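Local coordinates for protein VMB-1 (Vibrio alginolyticus, PDB 6JV4) that probably hydrolyses the four-membered ring of beta-lactam antibiotics as a subclass B1 metallo-beta-lactamase, with two zinc ions bound in its active site, at residues Ala78-Phe83 and Thr101-Leu106; Thr107-Lys112 and His144-Ile149; Phe138-Gly143 and Gln189-Arg194; Lys166-Lys171 and Leu214-Ala219. All blocks are in the same frame, centred on the assembly; numbering follows the deposited sequence.

Contact 1 (Ala78-Phe83 and Thr101-Leu106); sequences AVVTHF and TYATSL. With ZN (zinc ion), chain E.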
loop_
_atom_site.group_PDB
_atom_site.type_symbol
_atom_site.label_atom_id
_atom_site.label_comp_id
_atom_site.label_asym_id
_atom_site.label_seq_id
_atom_site.Cartn_x
_atom_site.Cartn_y
_atom_site.Cartn_z
ATOM N N ALA A 78 -9.123 -1.269 7.614
ATOM C CA ALA A 78 -8.063 -1.403 6.606
ATOM C C ALA A 78 -8.213 -0.247 5.636
ATOM O O ALA A 78 -9.362 0.174 5.333
ATOM C CB ALA A 78 -8.169 -2.714 5.899
ATOM N N VAL A 79 -7.092 0.207 5.085
ATOM C CA VAL A 79 -7.085 1.151 3.953
ATOM C C VAL A 79 -6.389 0.453 2.787
ATOM O O VAL A 79 -5.404 -0.298 3.008
ATOM C CB VAL A 79 -6.404 2.492 4.281
ATOM C CG1 VAL A 79 -4.935 2.330 4.659
ATOM C CG2 VAL A 79 -6.558 3.492 3.145
ATOM N N VAL A 80 -6.926 0.607 1.591
ATOM C CA VAL A 80 -6.324 -0.002 0.374
ATOM C C VAL A 80 -5.734 1.121 -0.465
ATOM O O VAL A 80 -6.367 2.197 -0.566
ATOM C CB VAL A 80 -7.331 -0.864 -0.417
ATOM C CG1 VAL A 80 -7.922 -1.943 0.475
ATOM C CG2 VAL A 80 -8.408 -0.062 -1.079
ATOM N N THR A 81 -4.529 0.924 -0.972
ATOM C CA THR A 81 -3.748 2.044 -1.538
ATOM C C THR A 81 -3.924 2.142 -3.041
ATOM O O THR A 81 -3.460 3.176 -3.584
ATOM C CB THR A 81 -2.304 2.021 -1.049
ATOM O OG1 THR A 81 -1.655 0.819 -1.450
ATOM C CG2 THR A 81 -2.270 2.228 0.455
ATOM N N HIS A 82 -4.471 1.122 -3.701
ATOM C CA HIS A 82 -4.944 1.285 -5.093
ATOM C C HIS A 82 -5.864 0.135 -5.465
ATOM O O HIS A 82 -6.073 -0.723 -4.626
ATOM C CB HIS A 82 -3.839 1.495 -6.110
ATOM C CG HIS A 82 -2.993 0.335 -6.456
ATOM N ND1 HIS A 82 -2.075 -0.170 -5.584
ATOM C CD2 HIS A 82 -2.853 -0.358 -7.615
ATOM C CE1 HIS A 82 -1.385 -1.137 -6.186
ATOM N NE2 HIS A 82 -1.890 -1.305 -7.420
ATOM N N PHE A 83 -6.506 0.237 -6.626
ATOM C CA PHE A 83 -7.640 -0.665 -6.947
ATOM C C PHE A 83 -7.164 -2.057 -7.367
ATOM O O PHE A 83 -8.038 -2.953 -7.434
ATOM C CB PHE A 83 -8.546 -0.050 -8.015
ATOM C CG PHE A 83 -8.047 -0.140 -9.425
ATOM C CD1 PHE A 83 -7.082 0.732 -9.882
ATOM C CD2 PHE A 83 -8.563 -1.093 -10.309
ATOM C CE1 PHE A 83 -6.644 0.691 -11.201
ATOM C CE2 PHE A 83 -8.106 -1.132 -11.615
ATOM C CZ PHE A 83 -7.200 -0.219 -12.071
ATOM N N THR A 101 -13.467 -0.830 5.719
ATOM C CA THR A 101 -12.504 -0.679 4.611
ATOM C C THR A 101 -12.566 0.742 4.116
ATOM O O THR A 101 -13.656 1.272 3.856
ATOM C CB THR A 101 -12.739 -1.716 3.518
ATOM O OG1 THR A 101 -14.099 -1.639 3.073
ATOM C CG2 THR A 101 -12.422 -3.121 3.970
ATOM N N TYR A 102 -11.401 1.326 3.886
ATOM C CA TYR A 102 -11.310 2.711 3.411
ATOM C C TYR A 102 -10.623 2.744 2.057
ATOM O O TYR A 102 -9.642 2.036 1.876
ATOM C CB TYR A 102 -10.461 3.548 4.355
ATOM C CG TYR A 102 -11.162 3.910 5.640
ATOM C CD1 TYR A 102 -11.828 5.120 5.762
ATOM C CD2 TYR A 102 -11.241 3.006 6.664
ATOM C CE1 TYR A 102 -12.513 5.441 6.926
ATOM C CE2 TYR A 102 -11.915 3.311 7.839
ATOM C CZ TYR A 102 -12.529 4.543 7.970
ATOM O OH TYR A 102 -13.155 4.820 9.142
ATOM N N ALA A 103 -11.184 3.510 1.139
ATOM C CA ALA A 103 -10.602 3.723 -0.199
ATOM C C ALA A 103 -10.989 5.115 -0.630
ATOM O O ALA A 103 -12.084 5.583 -0.226
ATOM C CB ALA A 103 -11.063 2.680 -1.193
ATOM N N THR A 104 -10.190 5.734 -1.486
ATOM C CA THR A 104 -10.589 7.031 -2.034
ATOM C C THR A 104 -11.738 6.851 -3.027
ATOM O O THR A 104 -12.005 5.737 -3.538
ATOM C CB THR A 104 -9.457 7.807 -2.707
ATOM O OG1 THR A 104 -9.190 7.145 -3.948
ATOM C CG2 THR A 104 -8.205 7.914 -1.867
ATOM N N SER A 105 -12.389 7.976 -3.310
ATOM C CA SER A 105 -13.430 8.080 -4.362
ATOM C C SER A 105 -12.887 7.582 -5.701
ATOM O O SER A 105 -13.663 6.990 -6.494
ATOM C CB SER A 105 -13.958 9.508 -4.451
ATOM O OG SER A 105 -12.931 10.451 -4.715
ATOM N N LEU A 106 -11.642 7.879 -6.018
ATOM C CA LEU A 106 -11.045 7.401 -7.277
ATOM C C LEU A 106 -10.842 5.887 -7.215
ATOM O O LEU A 106 -11.088 5.198 -8.254
ATOM C CB LEU A 106 -9.701 8.086 -7.550
ATOM C CG LEU A 106 -9.703 9.561 -7.925
ATOM C CD1 LEU A 106 -8.274 10.068 -8.081
ATOM C CD2 LEU A 106 -10.517 9.767 -9.216
HETATM ZN ZN ZN E . -0.958 -2.155 -9.130
HETATM O O HOH W 1 -7.710 4.311 -2.002
#
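Ala78 lies on strand 74-79, paired in parallel with strand 100-104. Its carbonyl O accepts Tyr102 N at 2.8 Å, nearly along the C=O axis although the N-H is bent (145°), and the same O lies in the plane of the Tyr102 ring, off its CD2 edge. One residue on, Val79 puts its side chain on the face of the sheet that Tyr102 also uses. CG2, anti to the backbone N, reaches Tyr102 CB at 4.1 Å, and the two side chains cross at about a right angle. Val80 N then returns a bond to Tyr102 O, 3.1 Å long and straighter at 163°, so both peptide groups of Tyr102 are gripped by the neighbouring strand. In Val80, chi1 -56° sets CG1 anti to the carbonyl carbon and leaves CG2 in the crowded position between N and C, packed on Ala103 CB at 3.8 Å. From here the chains part, and a water bridges Val80 O to Thr104 N, 2.9 Å from each. Beyond Thr81, whose hydroxyl bonds Asp53, His82 turns away from Thr101-Leu106 and binds zinc through NE2 at 2.1 Å. His82 begins the HXHXD motif of the superfamily, continued by His84 and Asp86. The chemistry therefore implies a zinc ligand carried on a loop whose root is fixed by backbone hydrogen bonds to the buried strand beside it.

Contact 2 (Thr107-Lys112 and His144-Ile149); sequences TNKLLK and HTEDNI. With ZN (zinc ion), chain E.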
loop_
_atom_site.group_PDB
_atom_site.type_symbol
_atom_site.label_atom_id
_atom_site.label_comp_id
_atom_site.label_asym_id
_atom_site.label_seq_id
_atom_site.Cartn_x
_atom_site.Cartn_y
_atom_site.Cartn_z
ATOM N N THR A 107 -10.351 5.348 -6.113
ATOM C CA THR A 107 -10.176 3.889 -6.029
ATOM C C THR A 107 -11.561 3.223 -6.235
ATOM O O THR A 107 -11.675 2.204 -6.960
ATOM C CB THR A 107 -9.478 3.482 -4.731
ATOM O OG1 THR A 107 -8.163 4.041 -4.744
ATOM C CG2 THR A 107 -9.467 1.984 -4.567
ATOM N N ASN A 108 -12.594 3.718 -5.547
ATOM C CA ASN A 108 -13.925 3.072 -5.603
ATOM C C ASN A 108 -14.504 3.208 -7.014
ATOM O O ASN A 108 -15.112 2.233 -7.502
ATOM C CB ASN A 108 -14.869 3.615 -4.539
ATOM C CG ASN A 108 -14.557 3.023 -3.178
ATOM O OD1 ASN A 108 -14.102 1.871 -3.050
ATOM N ND2 ASN A 108 -14.811 3.825 -2.144
ATOM N N LYS A 109 -14.235 4.321 -7.704
ATOM C CA LYS A 109 -14.596 4.465 -9.141
ATOM C C LYS A 109 -14.020 3.273 -9.911
ATOM O O LYS A 109 -14.767 2.663 -10.746
ATOM C CB LYS A 109 -14.123 5.786 -9.732
ATOM C CG LYS A 109 -14.328 5.886 -11.247
ATOM C CD LYS A 109 -13.826 7.143 -11.830
ATOM C CE LYS A 109 -12.314 7.213 -11.960
ATOM N NZ LYS A 109 -11.891 8.504 -12.554
ATOM N N LEU A 110 -12.743 2.987 -9.710
ATOM C CA LEU A 110 -12.036 1.961 -10.516
ATOM C C LEU A 110 -12.418 0.554 -10.062
ATOM O O LEU A 110 -12.556 -0.326 -10.947
ATOM C CB LEU A 110 -10.539 2.233 -10.481
ATOM C CG LEU A 110 -10.177 3.557 -11.145
ATOM C CD1 LEU A 110 -8.707 3.891 -11.001
ATOM C CD2 LEU A 110 -10.552 3.527 -12.608
ATOM N N LEU A 111 -12.714 0.352 -8.780
ATOM C CA LEU A 111 -13.238 -0.970 -8.365
ATOM C C LEU A 111 -14.603 -1.158 -9.035
ATOM O O LEU A 111 -14.856 -2.266 -9.597
ATOM C CB LEU A 111 -13.336 -1.022 -6.844
ATOM C CG LEU A 111 -12.008 -1.084 -6.101
ATOM C CD1 LEU A 111 -12.254 -0.816 -4.618
ATOM C CD2 LEU A 111 -11.296 -2.405 -6.281
ATOM N N LYS A 112 -15.439 -0.129 -9.018
ATOM C CA LYS A 112 -16.830 -0.231 -9.550
ATOM C C LYS A 112 -16.753 -0.491 -11.058
ATOM O O LYS A 112 -17.553 -1.316 -11.568
ATOM C CB LYS A 112 -17.618 1.025 -9.227
ATOM C CG LYS A 112 -19.078 0.978 -9.644
ATOM C CD LYS A 112 -19.832 2.239 -9.276
ATOM C CE LYS A 112 -20.916 2.593 -10.279
ATOM N NZ LYS A 112 -21.850 1.462 -10.464
ATOM N N HIS A 144 1.585 4.942 -10.776
ATOM C CA HIS A 144 1.346 3.509 -11.056
ATOM C C HIS A 144 -0.100 3.302 -11.527
ATOM O O HIS A 144 -0.338 2.494 -12.470
ATOM C CB HIS A 144 1.678 2.708 -9.824
ATOM C CG HIS A 144 1.234 1.292 -9.928
ATOM N ND1 HIS A 144 1.858 0.402 -10.777
ATOM C CD2 HIS A 144 0.210 0.627 -9.357
ATOM C CE1 HIS A 144 1.261 -0.774 -10.634
ATOM N NE2 HIS A 144 0.277 -0.681 -9.783
ATOM N N THR A 145 -1.036 3.975 -10.873
ATOM C CA THR A 145 -2.438 4.019 -11.273
ATOM C C THR A 145 -2.931 5.456 -11.061
ATOM O O THR A 145 -2.260 6.266 -10.421
ATOM C CB THR A 145 -3.317 3.014 -10.524
ATOM O OG1 THR A 145 -3.148 3.327 -9.140
ATOM C CG2 THR A 145 -2.978 1.567 -10.787
ATOM N N GLU A 146 -4.115 5.719 -11.562
ATOM C CA GLU A 146 -4.770 7.029 -11.405
ATOM C C GLU A 146 -4.986 7.298 -9.915
ATOM O O GLU A 146 -4.936 8.487 -9.511
ATOM C CB GLU A 146 -6.113 6.927 -12.139
ATOM C CG GLU A 146 -7.008 8.103 -11.990
ATOM C CD GLU A 146 -8.395 7.925 -12.633
ATOM O OE1 GLU A 146 -8.656 6.883 -13.303
ATOM O OE2 GLU A 146 -9.173 8.874 -12.544
ATOM N N ASP A 147 -5.346 6.238 -9.159
ATOM C CA ASP A 147 -5.895 6.344 -7.787
ATOM C C ASP A 147 -4.855 6.170 -6.679
ATOM O O ASP A 147 -5.227 6.347 -5.509
ATOM C CB ASP A 147 -7.027 5.339 -7.580
ATOM C CG ASP A 147 -6.555 3.903 -7.709
ATOM O OD1 ASP A 147 -5.755 3.649 -8.610
ATOM O OD2 ASP A 147 -7.002 3.087 -6.908
ATOM N N ASN A 148 -3.614 5.843 -6.981
ATOM C CA ASN A 148 -2.652 5.382 -5.956
ATOM C C ASN A 148 -2.507 6.433 -4.833
ATOM O O ASN A 148 -2.360 7.651 -5.147
ATOM C CB ASN A 148 -1.305 4.958 -6.563
ATOM C CG ASN A 148 -0.630 5.945 -7.491
ATOM O OD1 ASN A 148 -0.862 7.202 -7.413
ATOM N ND2 ASN A 148 0.157 5.414 -8.381
ATOM N N ILE A 149 -2.546 5.995 -3.578
ATOM C CA ILE A 149 -2.246 6.850 -2.399
ATOM C C ILE A 149 -1.033 6.318 -1.666
ATOM O O ILE A 149 -0.669 5.138 -1.786
ATOM C CB ILE A 149 -3.478 6.897 -1.457
ATOM C CG1 ILE A 149 -3.983 5.521 -1.083
ATOM C CG2 ILE A 149 -4.584 7.732 -2.091
ATOM C CD1 ILE A 149 -4.965 5.504 0.083
HETATM ZN ZN ZN E . -0.958 -2.155 -9.130
HETATM O O HOH W 2 -10.478 6.874 -15.231
#
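Two carboxylates of the loop Glu146-Asp147 meet the first turns of helix 105-113, each with its own partner. The buried hydrogen bond is the shorter one: Thr107 OG1 donates to Asp147 OD2 at 2.6 Å, using the lone pair of OD2 that points away from OD1, with the two side chains crossing at about a right angle. Asp147 CG sits in the crowded position between its N and carbonyl carbon (chi1 63°), which places the carboxylate where OD2 meets Thr107 and OD1 accepts Thr145 OG1 at 2.7 Å, from above the carboxylate plane. Both oxygens are thus held by hydroxyls, and the rotation of the group is fixed.

The charged pair lies nearer the surface. Lys109, bent at chi3 (75°), brings NZ to Glu146 OE2 at 2.7 Å, meeting the carboxylate 28° out of its plane, while Glu146 reaches out extended. A water donates to Glu146 OE1 (2.7 Å) and accepts a weak bond from Lys109 NZ.

Leu110 packs its methyl carbons against the carboxylate oxygens: CD1 stands 3.8 Å from both Glu146 OE1 and Asp147 OD1, with CD2 close behind on OE1.

This loop begins at His144, whose NE2 binds zinc at 2.0 Å. The chemistry implies a metal-bearing loop anchored to helix 105-113 by a buried, hydroxyl-bound Asp147 that is probably ionised, with a salt bridge outside it as a solvent-side clasp.

Contact 3 (Phe138-Gly143 and Gln189-Arg194); sequences FYPGAG and QKVINR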
loop_
_atom_site.group_PDB
_atom_site.type_symbol
_atom_site.label_atom_id
_atom_site.label_comp_id
_atom_site.label_asym_id
_atom_site.label_seq_id
_atom_site.Cartn_x
_atom_site.Cartn_y
_atom_site.Cartn_z
ATOM N N PHE A 138 -2.195 10.361 1.935
ATOM C CA PHE A 138 -1.924 11.474 1.017
ATOM C C PHE A 138 -2.102 10.984 -0.414
ATOM O O PHE A 138 -1.500 9.980 -0.775
ATOM C CB PHE A 138 -0.524 12.043 1.185
ATOM C CG PHE A 138 -0.169 13.136 0.213
ATOM C CD1 PHE A 138 -0.861 14.337 0.188
ATOM C CD2 PHE A 138 0.894 13.011 -0.652
ATOM C CE1 PHE A 138 -0.507 15.357 -0.686
ATOM C CE2 PHE A 138 1.285 14.039 -1.486
ATOM C CZ PHE A 138 0.572 15.223 -1.526
ATOM N N TYR A 139 -2.929 11.676 -1.190
ATOM C CA TYR A 139 -3.044 11.419 -2.643
ATOM C C TYR A 139 -2.115 12.362 -3.397
ATOM O O TYR A 139 -2.395 13.582 -3.467
ATOM C CB TYR A 139 -4.469 11.662 -3.137
ATOM C CG TYR A 139 -4.580 11.431 -4.619
ATOM C CD1 TYR A 139 -4.248 10.224 -5.206
ATOM C CD2 TYR A 139 -5.023 12.451 -5.451
ATOM C CE1 TYR A 139 -4.366 10.020 -6.575
ATOM C CE2 TYR A 139 -5.101 12.277 -6.820
ATOM C CZ TYR A 139 -4.770 11.061 -7.402
ATOM O OH TYR A 139 -4.850 10.949 -8.778
ATOM N N PRO A 140 -1.040 11.845 -4.037
ATOM C CA PRO A 140 -0.049 12.713 -4.696
ATOM C C PRO A 140 -0.372 13.049 -6.159
ATOM O O PRO A 140 0.304 13.843 -6.778
ATOM C CB PRO A 140 1.197 11.818 -4.573
ATOM C CG PRO A 140 0.666 10.447 -4.823
ATOM C CD PRO A 140 -0.609 10.437 -4.021
ATOM N N GLY A 141 -1.381 12.375 -6.716
ATOM C CA GLY A 141 -1.653 12.380 -8.146
ATOM C C GLY A 141 -1.380 11.026 -8.775
ATOM O O GLY A 141 -0.901 10.099 -8.093
ATOM N N ALA A 142 -1.634 10.914 -10.075
ATOM C CA ALA A 142 -1.473 9.617 -10.776
ATOM C C ALA A 142 -0.013 9.178 -10.852
ATOM O O ALA A 142 0.920 10.043 -10.936
ATOM C CB ALA A 142 -2.105 9.770 -12.129
ATOM N N GLY A 143 0.203 7.870 -10.891
ATOM C CA GLY A 143 1.527 7.296 -11.182
ATOM C C GLY A 143 1.367 5.880 -11.662
ATOM O O GLY A 143 1.012 5.655 -12.831
ATOM N N GLN A 189 7.338 14.094 -7.029
ATOM C CA GLN A 189 7.939 15.315 -6.449
ATOM C C GLN A 189 7.084 15.805 -5.290
ATOM O O GLN A 189 7.652 16.299 -4.296
ATOM C CB GLN A 189 8.169 16.406 -7.481
ATOM C CG GLN A 189 9.083 17.491 -6.931
ATOM C CD GLN A 189 10.477 16.982 -6.680
ATOM O OE1 GLN A 189 11.048 16.260 -7.503
ATOM N NE2 GLN A 189 11.075 17.415 -5.579
ATOM N N LYS A 190 5.736 15.703 -5.379
ATOM C CA LYS A 190 4.869 16.116 -4.246
ATOM C C LYS A 190 5.207 15.298 -3.009
ATOM O O LYS A 190 5.280 15.855 -1.896
ATOM C CB LYS A 190 3.397 16.002 -4.650
ATOM C CG LYS A 190 3.036 16.977 -5.758
ATOM C CD LYS A 190 1.583 16.923 -6.100
ATOM C CE LYS A 190 1.266 17.844 -7.250
ATOM N NZ LYS A 190 0.019 17.368 -7.888
ATOM N N VAL A 191 5.417 13.989 -3.180
ATOM C CA VAL A 191 5.747 13.087 -2.051
ATOM C C VAL A 191 7.132 13.453 -1.518
ATOM O O VAL A 191 7.296 13.491 -0.323
ATOM C CB VAL A 191 5.619 11.620 -2.477
ATOM C CG1 VAL A 191 6.076 10.680 -1.376
ATOM C CG2 VAL A 191 4.191 11.340 -2.877
ATOM N N ILE A 192 8.096 13.604 -2.402
ATOM C CA ILE A 192 9.474 14.000 -2.001
ATOM C C ILE A 192 9.404 15.285 -1.166
ATOM O O ILE A 192 10.092 15.392 -0.167
ATOM C CB ILE A 192 10.342 14.150 -3.238
ATOM C CG1 ILE A 192 10.646 12.787 -3.852
ATOM C CG2 ILE A 192 11.617 14.909 -2.920
ATOM C CD1 ILE A 192 11.211 12.853 -5.245
ATOM N N ASN A 193 8.667 16.277 -1.629
ATOM C CA ASN A 193 8.621 17.597 -0.946
ATOM C C ASN A 193 7.918 17.465 0.401
ATOM O O ASN A 193 8.251 18.180 1.381
ATOM C CB ASN A 193 7.913 18.593 -1.850
ATOM C CG ASN A 193 8.731 19.017 -3.047
ATOM O OD1 ASN A 193 9.907 18.703 -3.144
ATOM N ND2 ASN A 193 8.102 19.685 -3.967
ATOM N N ARG A 194 6.923 16.609 0.479
ATOM C CA ARG A 194 6.069 16.478 1.691
ATOM C C ARG A 194 6.773 15.707 2.800
ATOM O O ARG A 194 6.485 15.992 3.983
ATOM C CB ARG A 194 4.726 15.854 1.309
ATOM C CG ARG A 194 3.704 15.843 2.426
ATOM C CD ARG A 194 2.362 15.362 1.888
ATOM N NE ARG A 194 1.338 15.292 2.909
ATOM C CZ ARG A 194 0.534 16.294 3.211
ATOM N NH1 ARG A 194 0.672 17.459 2.595
ATOM N NH2 ARG A 194 -0.401 16.138 4.129
HETATM O O HOH W 3 0.382 14.993 -9.790
#
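The loop that leaves strand 135-138 and runs on to the zinc ligand His144 packs here against helix 184-194, one of the helices flanking the sheets of the metallo-beta-lactamase alpha-beta/beta-alpha fold. The main element is a stack between Phe138 and Arg194, which reach toward each other tip to tip. Phe138 CG is anti to the backbone N (chi1 177°), and Arg194 runs extended from CG to NE, so that CD lands over the ring centre, 3.5 Å from the centroid, as a CH-pi contact. Beyond it the guanidinium lies flat on the ring, planes only 5° apart and centres 4.4 Å apart, slid off-centre; NE comes to 3.6 Å from Phe138 CD1. This is a cation-pi stack placed toward the rim rather than over the middle. The opposite face of the ring is backed by Pro140 N, and Val191 CG2 touches the ring edge at CE2.

The same methyl presses on Pro140 CB at 3.5 Å, tighter than ordinary carbon packing, with the two side chains side by side. Lys190 stretches along the loop, its CD 3.4 Å from Pro140 O. A water then links this carbonyl, at 3.2 Å, to Lys190 NZ.

Helix 184-194 thus lies between the loop and helix 212-226, whose Leu214 meets Val191 and Ile192. Strand 127-129 borders the stack through Thr127, which touches both Phe138 and Arg194, and Phe138 keeps its backbone bond to Val150 of strand 150-153.

Contact 4 (Lys166-Lys171 and Leu214-Ala219); sequences KSLKNK and LKHTQA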
loop_
_atom_site.group_PDB
_atom_site.type_symbol
_atom_site.label_atom_id
_atom_site.label_comp_id
_atom_site.label_asym_id
_atom_site.label_seq_id
_atom_site.Cartn_x
_atom_site.Cartn_y
_atom_site.Cartn_z
ATOM N N LYS A 166 8.711 2.182 -6.503
ATOM C CA LYS A 166 9.457 0.965 -6.896
ATOM C C LYS A 166 10.620 0.766 -5.920
ATOM O O LYS A 166 11.069 1.709 -5.266
ATOM C CB LYS A 166 9.994 1.119 -8.326
ATOM C CG LYS A 166 8.956 1.482 -9.375
ATOM C CD LYS A 166 7.779 0.513 -9.430
ATOM C CE LYS A 166 8.114 -0.873 -9.928
ATOM N NZ LYS A 166 6.878 -1.686 -10.101
ATOM N N SER A 167 11.138 -0.441 -5.881
ATOM C CA SER A 167 12.319 -0.725 -5.059
ATOM C C SER A 167 13.543 -0.127 -5.743
ATOM O O SER A 167 13.546 0.120 -6.941
ATOM C CB SER A 167 12.495 -2.205 -4.821
ATOM O OG SER A 167 12.946 -2.830 -6.015
ATOM N N LEU A 168 14.601 0.026 -4.979
ATOM C CA LEU A 168 15.842 0.619 -5.497
ATOM C C LEU A 168 16.431 -0.208 -6.637
ATOM O O LEU A 168 17.008 0.405 -7.581
ATOM C CB LEU A 168 16.809 0.806 -4.334
ATOM C CG LEU A 168 18.012 1.660 -4.676
ATOM C CD1 LEU A 168 17.565 3.070 -5.097
ATOM C CD2 LEU A 168 18.906 1.731 -3.444
ATOM N N LYS A 169 16.347 -1.547 -6.536
ATOM C CA LYS A 169 16.962 -2.459 -7.541
ATOM C C LYS A 169 16.090 -2.590 -8.782
ATOM O O LYS A 169 16.609 -3.068 -9.821
ATOM C CB LYS A 169 17.225 -3.823 -6.910
ATOM C CG LYS A 169 18.317 -3.795 -5.863
ATOM C CD LYS A 169 18.619 -5.173 -5.290
ATOM C CE LYS A 169 19.907 -5.145 -4.496
ATOM N NZ LYS A 169 20.420 -6.519 -4.282
ATOM N N ASN A 170 14.859 -2.093 -8.758
ATOM C CA ASN A 170 13.974 -2.167 -9.955
ATOM C C ASN A 170 14.610 -1.422 -11.126
ATOM O O ASN A 170 15.040 -0.265 -10.955
ATOM C CB ASN A 170 12.584 -1.570 -9.757
ATOM C CG ASN A 170 11.609 -2.581 -9.233
ATOM O OD1 ASN A 170 11.660 -2.900 -8.074
ATOM N ND2 ASN A 170 10.736 -3.105 -10.064
ATOM N N LYS A 171 14.617 -2.049 -12.304
ATOM C CA LYS A 171 15.141 -1.433 -13.536
ATOM C C LYS A 171 14.002 -0.893 -14.393
ATOM O O LYS A 171 14.324 -0.205 -15.355
ATOM C CB LYS A 171 15.963 -2.464 -14.320
ATOM C CG LYS A 171 17.180 -2.958 -13.552
ATOM C CD LYS A 171 18.150 -1.814 -13.262
ATOM C CE LYS A 171 19.478 -2.286 -12.690
ATOM N NZ LYS A 171 19.270 -3.031 -11.417
ATOM N N LEU A 214 12.218 7.012 -3.570
ATOM C CA LEU A 214 11.354 8.005 -4.222
ATOM C C LEU A 214 12.074 8.591 -5.441
ATOM O O LEU A 214 11.470 8.777 -6.483
ATOM C CB LEU A 214 11.005 9.112 -3.235
ATOM C CG LEU A 214 10.321 8.717 -1.934
ATOM C CD1 LEU A 214 10.046 9.973 -1.146
ATOM C CD2 LEU A 214 9.076 7.880 -2.159
ATOM N N LYS A 215 13.338 8.973 -5.237
ATOM C CA LYS A 215 14.166 9.597 -6.305
ATOM C C LYS A 215 14.393 8.578 -7.424
ATOM O O LYS A 215 14.364 8.977 -8.605
ATOM C CB LYS A 215 15.498 10.088 -5.728
ATOM C CG LYS A 215 15.417 11.356 -4.888
ATOM C CD LYS A 215 14.531 11.211 -3.669
ATOM C CE LYS A 215 14.452 12.477 -2.841
ATOM N NZ LYS A 215 15.713 12.732 -2.107
ATOM N N HIS A 216 14.611 7.315 -7.053
ATOM C CA HIS A 216 14.843 6.242 -8.046
ATOM C C HIS A 216 13.594 6.097 -8.914
ATOM O O HIS A 216 13.710 6.000 -10.128
ATOM C CB HIS A 216 15.232 4.942 -7.332
ATOM C CG HIS A 216 15.492 3.836 -8.293
ATOM N ND1 HIS A 216 16.471 3.929 -9.311
ATOM C CD2 HIS A 216 14.806 2.700 -8.528
ATOM C CE1 HIS A 216 16.440 2.801 -10.026
ATOM N NE2 HIS A 216 15.407 2.057 -9.570
ATOM N N THR A 217 12.437 5.971 -8.280
ATOM C CA THR A 217 11.155 5.802 -8.989
ATOM C C THR A 217 10.895 6.999 -9.912
ATOM O O THR A 217 10.484 6.801 -11.086
ATOM C CB THR A 217 9.994 5.615 -8.009
ATOM O OG1 THR A 217 10.295 4.410 -7.307
ATOM C CG2 THR A 217 8.674 5.508 -8.737
ATOM N N GLN A 218 11.174 8.220 -9.469
ATOM C CA GLN A 218 10.983 9.427 -10.301
ATOM C C GLN A 218 11.857 9.293 -11.556
ATOM O O GLN A 218 11.365 9.515 -12.657
ATOM C CB GLN A 218 11.330 10.664 -9.472
ATOM C CG GLN A 218 11.093 11.965 -10.207
ATOM C CD GLN A 218 11.392 13.120 -9.288
ATOM O OE1 GLN A 218 12.541 13.251 -8.821
ATOM N NE2 GLN A 218 10.368 13.890 -8.982
ATOM N N ALA A 219 13.105 8.841 -11.382
ATOM C CA ALA A 219 14.053 8.690 -12.517
ATOM C C ALA A 219 13.587 7.573 -13.445
ATOM O O ALA A 219 13.664 7.732 -14.714
ATOM C CB ALA A 219 15.469 8.476 -12.040
#
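His216 NE2 donates to Asn170 O at 2.7 Å, an almost in-plane bond from ring to carbonyl (162° at the hydrogen) that ties helix 212-226, the C-terminal helix of this metallo-beta-lactamase fold, to the type I beta turn Ser167-Asn170. A second bond runs the other way, with the loop as donor: Lys166 N to Thr217 OG1 at 2.8 Å. That hydroxyl is anti to the carbonyl carbon of Thr217 and is also bonded to Leu213 O, so it joins helix backbone to loop backbone.

Within the turn, Ser167 OG and Asn170 OD1 are only 2.4 Å apart, a very short bond in the plane of the amide carbonyl, and Asn170 N bonds Ser167 O. The turn brings the carbonyl oxygens round the imidazole: Ser167 O sits 3.3 Å from His216 CD2 near the ring edge, and Leu168 O stands 3.0 Å above the ring plane toward its rim, without bonding to NE2.

Lys166 packs CB and CG against Thr217, then bends at chi2 and chi3 so that NZ bonds Leu173 O; the side chain lies about 6 Å from a zinc (nearest atoms) and beside a citrate probably from the crystallisation liquor. A lysine three residues after the zinc-binding cysteine, here Cys163, often contacts the substrate carboxylate in B1 enzymes. On the outer side Leu168, CG anti to N, lays CD1 on His216 CB at 3.7 Å.

Along the chain contact 1 closes before contact 2 opens, contacts 2 and 3 alternate their segments, and contacts 3 and 4 alternate again, so their segments interleave along the chain. Contacts 1 and 2 share helix 105-113, have centres 8 Å apart and flank the zinc carried by His82 and His144. Contact 3 touches contact 2, with centres about 15 Å apart, on the same loop, joined where Tyr139 OH probably bonds Glu146 O. Helices 184-194 and 212-226 link contacts 3 and 4 through Gln189 and Gln218. Contacts 1 and 4 have centres 24 Å apart, and contact 4 packs the C-terminal helix on the far side of the chain's centre from contact 1.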